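Local structure of hemin ABC transporter, periplasmic hemin-binding protein HutB (Vibrio cholerae, 5KHL) at residues H60-L69 and E81-L91; V134-R145 and L256-Q266. The protein probably binds hemin in the periplasm and delivers it to an ABC transporter for uptake into the cell. All blocks are in the same frame, centred on the assembly; numbering follows the deposited sequence.

Overall arrangement
The two interactions show how one kind of element, the helix, is held differently according to its place in the fold. Interaction 1 lies within the N-terminal lobe, where the loop and short helix of 60-69 cover the turn and helix start of 81-91; it runs from charged groups at the surface to leucines packed near the parallel sheet. Interaction 2 joins helix 125-143 to helix 256-269, far apart in sequence, through buried aliphatic side chains and one glutamine-to-backbone bond. Both contacts are partly buried, and no element is common to both. Their centres are 35 Å apart, on opposite sides of the chain's centre, and backbone pairing marks only the first.

Interaction 1 of 2, residues H60-L69 and E81-L91; sequences HRRLAAEGLL and EMGPDTALQQL. With SO4 (sulfate ion), chain B.
His60 turns the edge of its ring to Glu81, with imidazole and carboxylate planes only 20° apart, and NE2 makes a weak hydrogen bond of 3.4 Å to Glu81 OE2. Its CG sits between the backbone N and the carbonyl carbon (chi1 61°), which swings the ring toward the extended Glu81 chain. Arg61 runs alongside Glu81, pointing the same way; its guanidinium, one face of which carries His60 NE2 over its centre, stands 70° from the carboxylate plane. The modelled salt bridge from Arg61 NH1 to Glu81 OE1 is doubtful, because NH1 is placed too close to Glu81 CD.

Next to this charged cluster the backbones take over. Gly83 N donates to His60 O at 2.8 Å, while Gly83 O receives Leu63 N at 2.8 Å, in the carbonyl plane on a lone pair. A cis peptide follows, and Pro84 lays its ring CD against Leu63 O; it sits at the N-cap position of helix 85-93, where its O takes the N-H groups of Ala87 and Leu88.

Farther along, Ala65 CB meets Ala87 CB at 3.8 Å, and the flat end of Gln90 spreads over the Ala65 methyl, steadied by its NE2 bonding to Thr86 O. Leu91 meets two leucines of helix 65-69: its CD1 lies 4.0 Å from Leu68 CD1 with the chains roughly perpendicular, whereas Leu91 and Leu69 run past each other in opposite directions, CD2 of Leu91 against CG of Leu69. At the start of helix 65-69 a sulfate, probably from the crystallisation liquor, accepts bonds from the N atoms of Glu66 and Gly67.

Helix 85-93 lies on the parallel sheet through Leu88 and Leu91, with helix 65-69 beside it and Leu63 also reaching Leu76; it is the crossover of the beta-alpha-beta unit linking strands 75-78 and 97-100 in this periplasmic binding protein lobe.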
# COMPACT_ATOMS: atom_id res chain seq x y z
N HIS A 60 -4.13 -13.77 2.46
CA HIS A 60 -4.28 -14.23 1.08
C HIS A 60 -3.20 -15.23 0.70
O HIS A 60 -3.34 -15.93 -0.30
CB HIS A 60 -4.29 -13.04 0.11
CG HIS A 60 -3.03 -12.23 0.13
ND1 HIS A 60 -2.90 -11.09 0.89
CD2 HIS A 60 -1.85 -12.38 -0.52
CE1 HIS A 60 -1.70 -10.58 0.71
NE2 HIS A 60 -1.04 -11.35 -0.14
N ARG A 61 -2.14 -15.31 1.50
CA ARG A 61 -1.11 -16.32 1.31
C ARG A 61 -1.51 -17.67 1.90
O ARG A 61 -0.81 -18.66 1.72
CB ARG A 61 0.21 -15.86 1.93
CG ARG A 61 1.06 -15.01 1.05
CD ARG A 61 2.26 -14.50 1.84
NE ARG A 61 2.12 -13.09 2.19
CZ ARG A 61 2.51 -12.08 1.41
NH1 ARG A 61 3.08 -12.34 0.24
NH2 ARG A 61 2.34 -10.82 1.80
N ARG A 62 -2.63 -17.70 2.61
CA ARG A 62 -3.09 -18.91 3.28
C ARG A 62 -4.61 -18.96 3.23
O ARG A 62 -5.30 -18.93 4.26
CB ARG A 62 -2.57 -18.96 4.71
CG ARG A 62 -1.16 -19.52 4.78
CD ARG A 62 -0.34 -18.94 5.89
NE ARG A 62 1.07 -19.28 5.70
CZ ARG A 62 1.97 -19.36 6.68
NH1 ARG A 62 1.61 -19.11 7.93
NH2 ARG A 62 3.23 -19.67 6.40
N LEU A 63 -5.12 -19.00 2.01
CA LEU A 63 -6.53 -19.14 1.77
C LEU A 63 -6.93 -20.58 2.01
O LEU A 63 -6.16 -21.50 1.74
CB LEU A 63 -6.88 -18.71 0.35
CG LEU A 63 -6.61 -17.24 -0.00
CD1 LEU A 63 -6.93 -17.01 -1.45
CD2 LEU A 63 -7.44 -16.35 0.87
N ALA A 64 -8.13 -20.76 2.56
CA ALA A 64 -8.72 -22.07 2.81
C ALA A 64 -9.71 -22.41 1.69
O ALA A 64 -10.69 -21.70 1.48
CB ALA A 64 -9.40 -22.12 4.17
N ALA A 65 -9.43 -23.48 0.96
CA ALA A 65 -10.26 -23.81 -0.20
C ALA A 65 -11.71 -24.05 0.21
O ALA A 65 -12.63 -23.40 -0.31
CB ALA A 65 -9.68 -25.02 -0.93
N GLU A 66 -11.93 -24.94 1.18
CA GLU A 66 -13.28 -25.25 1.63
C GLU A 66 -13.94 -24.04 2.28
O GLU A 66 -15.12 -23.80 2.07
CB GLU A 66 -13.28 -26.43 2.60
CG GLU A 66 -12.88 -27.73 1.95
CD GLU A 66 -13.85 -28.13 0.85
OE1 GLU A 66 -13.38 -28.66 -0.18
OE2 GLU A 66 -15.07 -27.92 1.02
N GLY A 67 -13.17 -23.27 3.05
CA GLY A 67 -13.72 -22.10 3.71
C GLY A 67 -14.27 -21.11 2.71
O GLY A 67 -15.30 -20.48 2.93
N LEU A 68 -13.57 -20.96 1.60
CA LEU A 68 -14.00 -20.06 0.53
C LEU A 68 -15.21 -20.63 -0.20
O LEU A 68 -16.13 -19.89 -0.57
CB LEU A 68 -12.86 -19.83 -0.45
CG LEU A 68 -11.82 -18.91 0.19
CD1 LEU A 68 -10.56 -18.82 -0.66
CD2 LEU A 68 -12.43 -17.55 0.39
N LEU A 69 -15.21 -21.94 -0.39
CA LEU A 69 -16.25 -22.60 -1.16
C LEU A 69 -17.62 -22.47 -0.50
O LEU A 69 -18.63 -22.40 -1.19
CB LEU A 69 -15.91 -24.08 -1.37
CG LEU A 69 -15.05 -24.36 -2.60
CD1 LEU A 69 -14.38 -25.73 -2.50
CD2 LEU A 69 -15.92 -24.27 -3.84
N GLU A 81 0.15 -13.20 -5.27
CA GLU A 81 0.55 -13.83 -4.03
C GLU A 81 -0.57 -14.69 -3.40
O GLU A 81 -0.33 -15.39 -2.41
CB GLU A 81 0.99 -12.77 -3.03
CG GLU A 81 2.33 -12.17 -3.34
CD GLU A 81 2.70 -11.10 -2.34
OE1 GLU A 81 3.92 -10.86 -2.15
OE2 GLU A 81 1.79 -10.49 -1.73
N MET A 82 -1.78 -14.60 -3.94
CA MET A 82 -2.88 -15.42 -3.46
C MET A 82 -2.40 -16.85 -3.50
O MET A 82 -1.73 -17.24 -4.45
CB MET A 82 -4.13 -15.28 -4.31
CG MET A 82 -4.91 -14.02 -4.12
SD MET A 82 -6.45 -14.23 -5.00
CE MET A 82 -5.89 -14.37 -6.72
N GLY A 83 -2.74 -17.61 -2.47
CA GLY A 83 -2.32 -18.99 -2.39
C GLY A 83 -2.89 -19.60 -1.13
O GLY A 83 -3.66 -18.94 -0.43
N PRO A 84 -2.51 -20.85 -0.84
CA PRO A 84 -1.59 -21.64 -1.67
C PRO A 84 -2.20 -22.07 -3.01
O PRO A 84 -3.42 -21.98 -3.20
CB PRO A 84 -1.28 -22.84 -0.79
CG PRO A 84 -2.50 -23.02 0.01
CD PRO A 84 -2.97 -21.62 0.32
N ASP A 85 -1.34 -22.50 -3.93
CA ASP A 85 -1.80 -22.79 -5.27
C ASP A 85 -2.77 -23.96 -5.27
O ASP A 85 -3.71 -24.00 -6.07
CB ASP A 85 -0.62 -23.07 -6.19
CG ASP A 85 -0.47 -21.99 -7.24
OD1 ASP A 85 0.07 -20.91 -6.91
OD2 ASP A 85 -0.91 -22.21 -8.39
N THR A 86 -2.57 -24.90 -4.35
CA THR A 86 -3.45 -26.05 -4.25
C THR A 86 -4.90 -25.67 -3.91
O THR A 86 -5.83 -26.39 -4.24
CB THR A 86 -2.93 -27.05 -3.21
OG1 THR A 86 -3.76 -28.22 -3.23
CG2 THR A 86 -2.92 -26.44 -1.82
N ALA A 87 -5.10 -24.52 -3.26
CA ALA A 87 -6.44 -24.06 -2.94
C ALA A 87 -7.01 -23.34 -4.14
O ALA A 87 -8.20 -23.45 -4.45
CB ALA A 87 -6.44 -23.15 -1.73
N LEU A 88 -6.15 -22.61 -4.83
CA LEU A 88 -6.57 -21.90 -6.02
C LEU A 88 -7.06 -22.87 -7.10
O LEU A 88 -8.00 -22.55 -7.82
CB LEU A 88 -5.44 -21.03 -6.55
CG LEU A 88 -4.91 -20.02 -5.52
CD1 LEU A 88 -3.84 -19.15 -6.14
CD2 LEU A 88 -6.04 -19.18 -4.92
N GLN A 89 -6.45 -24.04 -7.21
CA GLN A 89 -6.92 -25.02 -8.21
C GLN A 89 -8.30 -25.55 -7.82
O GLN A 89 -9.17 -25.67 -8.68
CB GLN A 89 -5.94 -26.20 -8.38
CG GLN A 89 -4.99 -26.43 -7.23
CD GLN A 89 -4.37 -27.83 -7.18
OE1 GLN A 89 -5.09 -28.84 -7.07
NE2 GLN A 89 -3.04 -27.90 -7.25
N GLN A 90 -8.48 -25.85 -6.54
CA GLN A 90 -9.77 -26.32 -6.03
C GLN A 90 -10.91 -25.34 -6.31
O GLN A 90 -12.06 -25.73 -6.48
CB GLN A 90 -9.67 -26.59 -4.52
CG GLN A 90 -8.66 -27.67 -4.15
CD GLN A 90 -8.73 -28.06 -2.68
OE1 GLN A 90 -9.81 -28.33 -2.14
NE2 GLN A 90 -7.57 -28.10 -2.03
N LEU A 91 -10.60 -24.05 -6.34
CA LEU A 91 -11.59 -23.05 -6.67
C LEU A 91 -11.87 -23.03 -8.16
O LEU A 91 -13.02 -23.07 -8.59
CB LEU A 91 -11.13 -21.68 -6.19
CG LEU A 91 -10.87 -21.61 -4.69
CD1 LEU A 91 -10.21 -20.28 -4.35
CD2 LEU A 91 -12.17 -21.79 -3.91
S SO4 B . -9.94 -26.16 4.02
O1 SO4 B . -9.93 -26.53 2.61
O2 SO4 B . -8.65 -25.60 4.39
O3 SO4 B . -10.96 -25.15 4.28
O4 SO4 B . -10.20 -27.36 4.81

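Interaction 2 of 2, residues V134-R145 and L256-Q266; sequences VQQQINALQAKR and LKSLQEAQRIQ
Gln266 has CG anti to its own N (chi1 -176°) and stays extended beyond it, a shape that carries its amide across to the C-terminal end of helix 125-143. The outcome is an almost straight bond from Gln266 NE2 to Leu141 O, 3.0 Å long, with the acceptor lying in the amide plane. Lys144 N reaches that same oxygen from the opposite face of the carbonyl, so two donors grip it. NE2 also bonds to Ile179 O, which probably helps fix the rotation of the amide, while the carbon chain of Lys144 runs obliquely over Gln266, with Lys144 CD lying 3.2 Å from Gln266 OE1.

The Leu141 side chain, with CG beside its backbone N (chi1 -85°), leans into a hole formed by Leu259, Ala262, Gln263 and Gln266, and its CD1 comes within 4.0 Å of Ala262 CB. One turn earlier, Leu259 points toward helix 125-143, and its CD1 meets Ile138 CG1 at 3.9 Å and Val134 CG1 at 4.0 Å. Val134 CG2 then touches Leu256 CD2 at 3.6 Å, the two chains roughly at right angles.

Crossing at 24°, the near-parallel helices share a single knob-into-hole contact, Leu141. As in related periplasmic binding proteins of this family, helix 125-143 is the long rigid connection between the two lobes, and the C-terminal helix 256-269 lies along it.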
# COMPACT_ATOMS: atom_id res chain seq x y z
N VAL A 134 -7.57 10.02 -10.07
CA VAL A 134 -6.27 9.50 -9.70
C VAL A 134 -5.15 10.31 -10.34
O VAL A 134 -4.17 10.67 -9.67
CB VAL A 134 -6.11 8.02 -10.09
CG1 VAL A 134 -4.65 7.65 -10.18
CG2 VAL A 134 -6.82 7.14 -9.07
N GLN A 135 -5.31 10.62 -11.62
CA GLN A 135 -4.30 11.40 -12.33
C GLN A 135 -4.28 12.85 -11.84
O GLN A 135 -3.21 13.39 -11.58
CB GLN A 135 -4.53 11.34 -13.85
CG GLN A 135 -3.22 11.32 -14.62
CD GLN A 135 -2.47 9.99 -14.49
OE1 GLN A 135 -2.97 8.96 -14.93
NE2 GLN A 135 -1.28 10.02 -13.90
N GLN A 136 -5.45 13.47 -11.70
CA GLN A 136 -5.54 14.79 -11.07
C GLN A 136 -4.80 14.89 -9.73
O GLN A 136 -4.04 15.84 -9.53
CB GLN A 136 -7.00 15.19 -10.84
CG GLN A 136 -7.85 15.36 -12.07
CD GLN A 136 -9.21 15.95 -11.75
OE1 GLN A 136 -10.15 15.86 -12.54
NE2 GLN A 136 -9.32 16.55 -10.56
N GLN A 137 -5.04 13.95 -8.81
CA GLN A 137 -4.33 13.99 -7.52
C GLN A 137 -2.83 13.92 -7.73
O GLN A 137 -2.08 14.57 -7.01
CB GLN A 137 -4.73 12.84 -6.61
CG GLN A 137 -6.14 12.87 -6.11
CD GLN A 137 -6.47 11.60 -5.35
OE1 GLN A 137 -5.95 11.35 -4.27
NE2 GLN A 137 -7.32 10.78 -5.94
N ILE A 138 -2.42 13.11 -8.70
CA ILE A 138 -1.01 12.87 -8.95
C ILE A 138 -0.39 14.13 -9.51
O ILE A 138 0.70 14.52 -9.12
CB ILE A 138 -0.80 11.67 -9.89
CG1 ILE A 138 -1.22 10.38 -9.17
CG2 ILE A 138 0.65 11.63 -10.37
CD1 ILE A 138 -0.71 9.08 -9.75
N ASN A 139 -1.13 14.80 -10.40
CA ASN A 139 -0.69 16.07 -10.97
C ASN A 139 -0.66 17.17 -9.91
O ASN A 139 0.31 17.94 -9.83
CB ASN A 139 -1.59 16.47 -12.15
CG ASN A 139 -1.39 15.58 -13.37
OD1 ASN A 139 -0.26 15.26 -13.74
ND2 ASN A 139 -2.49 15.19 -14.00
N ALA A 140 -1.71 17.22 -9.09
CA ALA A 140 -1.75 18.13 -7.94
C ALA A 140 -0.54 17.91 -7.01
O ALA A 140 0.09 18.88 -6.59
CB ALA A 140 -3.05 17.96 -7.17
N LEU A 141 -0.22 16.65 -6.72
CA LEU A 141 0.98 16.34 -5.93
C LEU A 141 2.27 16.80 -6.64
O LEU A 141 3.14 17.45 -6.04
CB LEU A 141 1.05 14.85 -5.63
CG LEU A 141 0.26 14.40 -4.39
CD1 LEU A 141 -0.12 12.93 -4.47
CD2 LEU A 141 1.02 14.68 -3.09
N GLN A 142 2.39 16.44 -7.91
CA GLN A 142 3.58 16.75 -8.70
C GLN A 142 3.70 18.27 -8.91
O GLN A 142 4.81 18.80 -8.90
CB GLN A 142 3.54 15.98 -10.04
CG GLN A 142 3.91 14.49 -9.86
CD GLN A 142 3.64 13.60 -11.08
OE1 GLN A 142 2.80 13.90 -11.94
NE2 GLN A 142 4.36 12.50 -11.16
N ALA A 143 2.57 18.96 -9.03
CA ALA A 143 2.58 20.41 -9.16
C ALA A 143 3.28 21.09 -7.99
O ALA A 143 3.89 22.14 -8.16
CB ALA A 143 1.16 20.96 -9.29
N LYS A 144 3.21 20.51 -6.80
CA LYS A 144 3.81 21.14 -5.62
C LYS A 144 5.28 20.76 -5.43
O LYS A 144 5.90 21.12 -4.44
CB LYS A 144 3.04 20.78 -4.34
CG LYS A 144 1.59 21.24 -4.29
CD LYS A 144 0.98 20.87 -2.93
CE LYS A 144 -0.52 21.09 -2.86
NZ LYS A 144 -0.83 22.37 -2.15
N ARG A 145 5.85 20.03 -6.38
CA ARG A 145 7.26 19.66 -6.27
C ARG A 145 8.17 20.86 -6.49
O ARG A 145 8.14 21.46 -7.57
CB ARG A 145 7.61 18.58 -7.26
CG ARG A 145 9.09 18.53 -7.59
CD ARG A 145 9.41 17.36 -8.48
NE ARG A 145 10.83 17.06 -8.51
CZ ARG A 145 11.38 15.98 -7.97
NH1 ARG A 145 10.62 15.08 -7.35
NH2 ARG A 145 12.69 15.79 -8.04
N LEU A 256 -5.39 4.28 -3.71
CA LEU A 256 -6.09 5.53 -3.41
C LEU A 256 -5.66 6.09 -2.06
O LEU A 256 -5.45 7.30 -1.92
CB LEU A 256 -7.59 5.31 -3.45
CG LEU A 256 -8.12 4.67 -4.73
CD1 LEU A 256 -9.64 4.64 -4.71
CD2 LEU A 256 -7.61 5.40 -5.98
N LYS A 257 -5.54 5.19 -1.08
CA LYS A 257 -5.00 5.53 0.23
C LYS A 257 -3.55 6.06 0.14
O LYS A 257 -3.19 6.99 0.84
CB LYS A 257 -5.05 4.31 1.16
CG LYS A 257 -4.84 4.62 2.63
CD LYS A 257 -5.97 5.48 3.20
CE LYS A 257 -5.47 6.43 4.29
NZ LYS A 257 -4.88 5.72 5.45
N SER A 258 -2.75 5.45 -0.73
CA SER A 258 -1.38 5.90 -0.97
C SER A 258 -1.36 7.36 -1.37
O SER A 258 -0.63 8.16 -0.79
CB SER A 258 -0.70 5.07 -2.05
OG SER A 258 -1.12 3.72 -2.01
N LEU A 259 -2.18 7.70 -2.36
CA LEU A 259 -2.30 9.06 -2.83
C LEU A 259 -2.77 10.05 -1.74
O LEU A 259 -2.27 11.17 -1.65
CB LEU A 259 -3.27 9.10 -4.02
CG LEU A 259 -2.89 8.28 -5.26
CD1 LEU A 259 -3.62 8.81 -6.47
CD2 LEU A 259 -1.39 8.29 -5.51
N GLN A 260 -3.74 9.61 -0.93
CA GLN A 260 -4.27 10.39 0.19
C GLN A 260 -3.23 10.63 1.30
O GLN A 260 -3.10 11.75 1.79
CB GLN A 260 -5.52 9.70 0.77
CG GLN A 260 -6.66 10.66 1.20
CD GLN A 260 -7.49 11.23 0.02
OE1 GLN A 260 -7.76 10.55 -0.97
NE2 GLN A 260 -7.91 12.49 0.15
N GLU A 261 -2.51 9.59 1.69
CA GLU A 261 -1.37 9.75 2.61
C GLU A 261 -0.30 10.66 2.04
O GLU A 261 0.24 11.48 2.76
CB GLU A 261 -0.72 8.40 2.92
CG GLU A 261 -1.52 7.55 3.86
CD GLU A 261 -1.74 8.23 5.18
OE1 GLU A 261 -0.98 7.94 6.12
OE2 GLU A 261 -2.67 9.07 5.27
N ALA A 262 0.00 10.48 0.76
CA ALA A 262 1.03 11.27 0.09
C ALA A 262 0.72 12.76 0.19
O ALA A 262 1.59 13.54 0.56
CB ALA A 262 1.19 10.84 -1.38
N GLN A 263 -0.53 13.13 -0.13
CA GLN A 263 -0.99 14.51 0.03
C GLN A 263 -0.81 14.97 1.46
O GLN A 263 -0.22 16.02 1.72
CB GLN A 263 -2.47 14.68 -0.34
CG GLN A 263 -2.85 14.37 -1.77
CD GLN A 263 -4.36 14.50 -2.00
OE1 GLN A 263 -4.97 15.48 -1.57
NE2 GLN A 263 -4.95 13.50 -2.65
N ARG A 264 -1.32 14.16 2.38
CA ARG A 264 -1.29 14.49 3.79
C ARG A 264 0.13 14.68 4.27
O ARG A 264 0.40 15.57 5.07
CB ARG A 264 -1.99 13.42 4.63
CG ARG A 264 -2.05 13.80 6.11
CD ARG A 264 -2.58 12.68 6.99
NE ARG A 264 -1.73 11.49 6.89
CZ ARG A 264 -0.65 11.28 7.63
NH1 ARG A 264 -0.28 12.17 8.54
NH2 ARG A 264 0.06 10.19 7.46
N ILE A 265 1.06 13.87 3.77
CA ILE A 265 2.46 13.99 4.19
C ILE A 265 3.18 15.15 3.48
O ILE A 265 4.01 15.82 4.08
CB ILE A 265 3.22 12.68 3.97
CG1 ILE A 265 2.56 11.55 4.77
CG2 ILE A 265 4.69 12.81 4.44
CD1 ILE A 265 2.96 10.19 4.33
N GLN A 266 2.85 15.41 2.22
CA GLN A 266 3.47 16.54 1.50
C GLN A 266 3.18 17.87 2.20
O GLN A 266 4.01 18.78 2.22
CB GLN A 266 2.98 16.59 0.05
CG GLN A 266 3.63 17.67 -0.80
CD GLN A 266 3.13 17.67 -2.26
OE1 GLN A 266 1.94 17.85 -2.52
NE2 GLN A 266 4.05 17.47 -3.20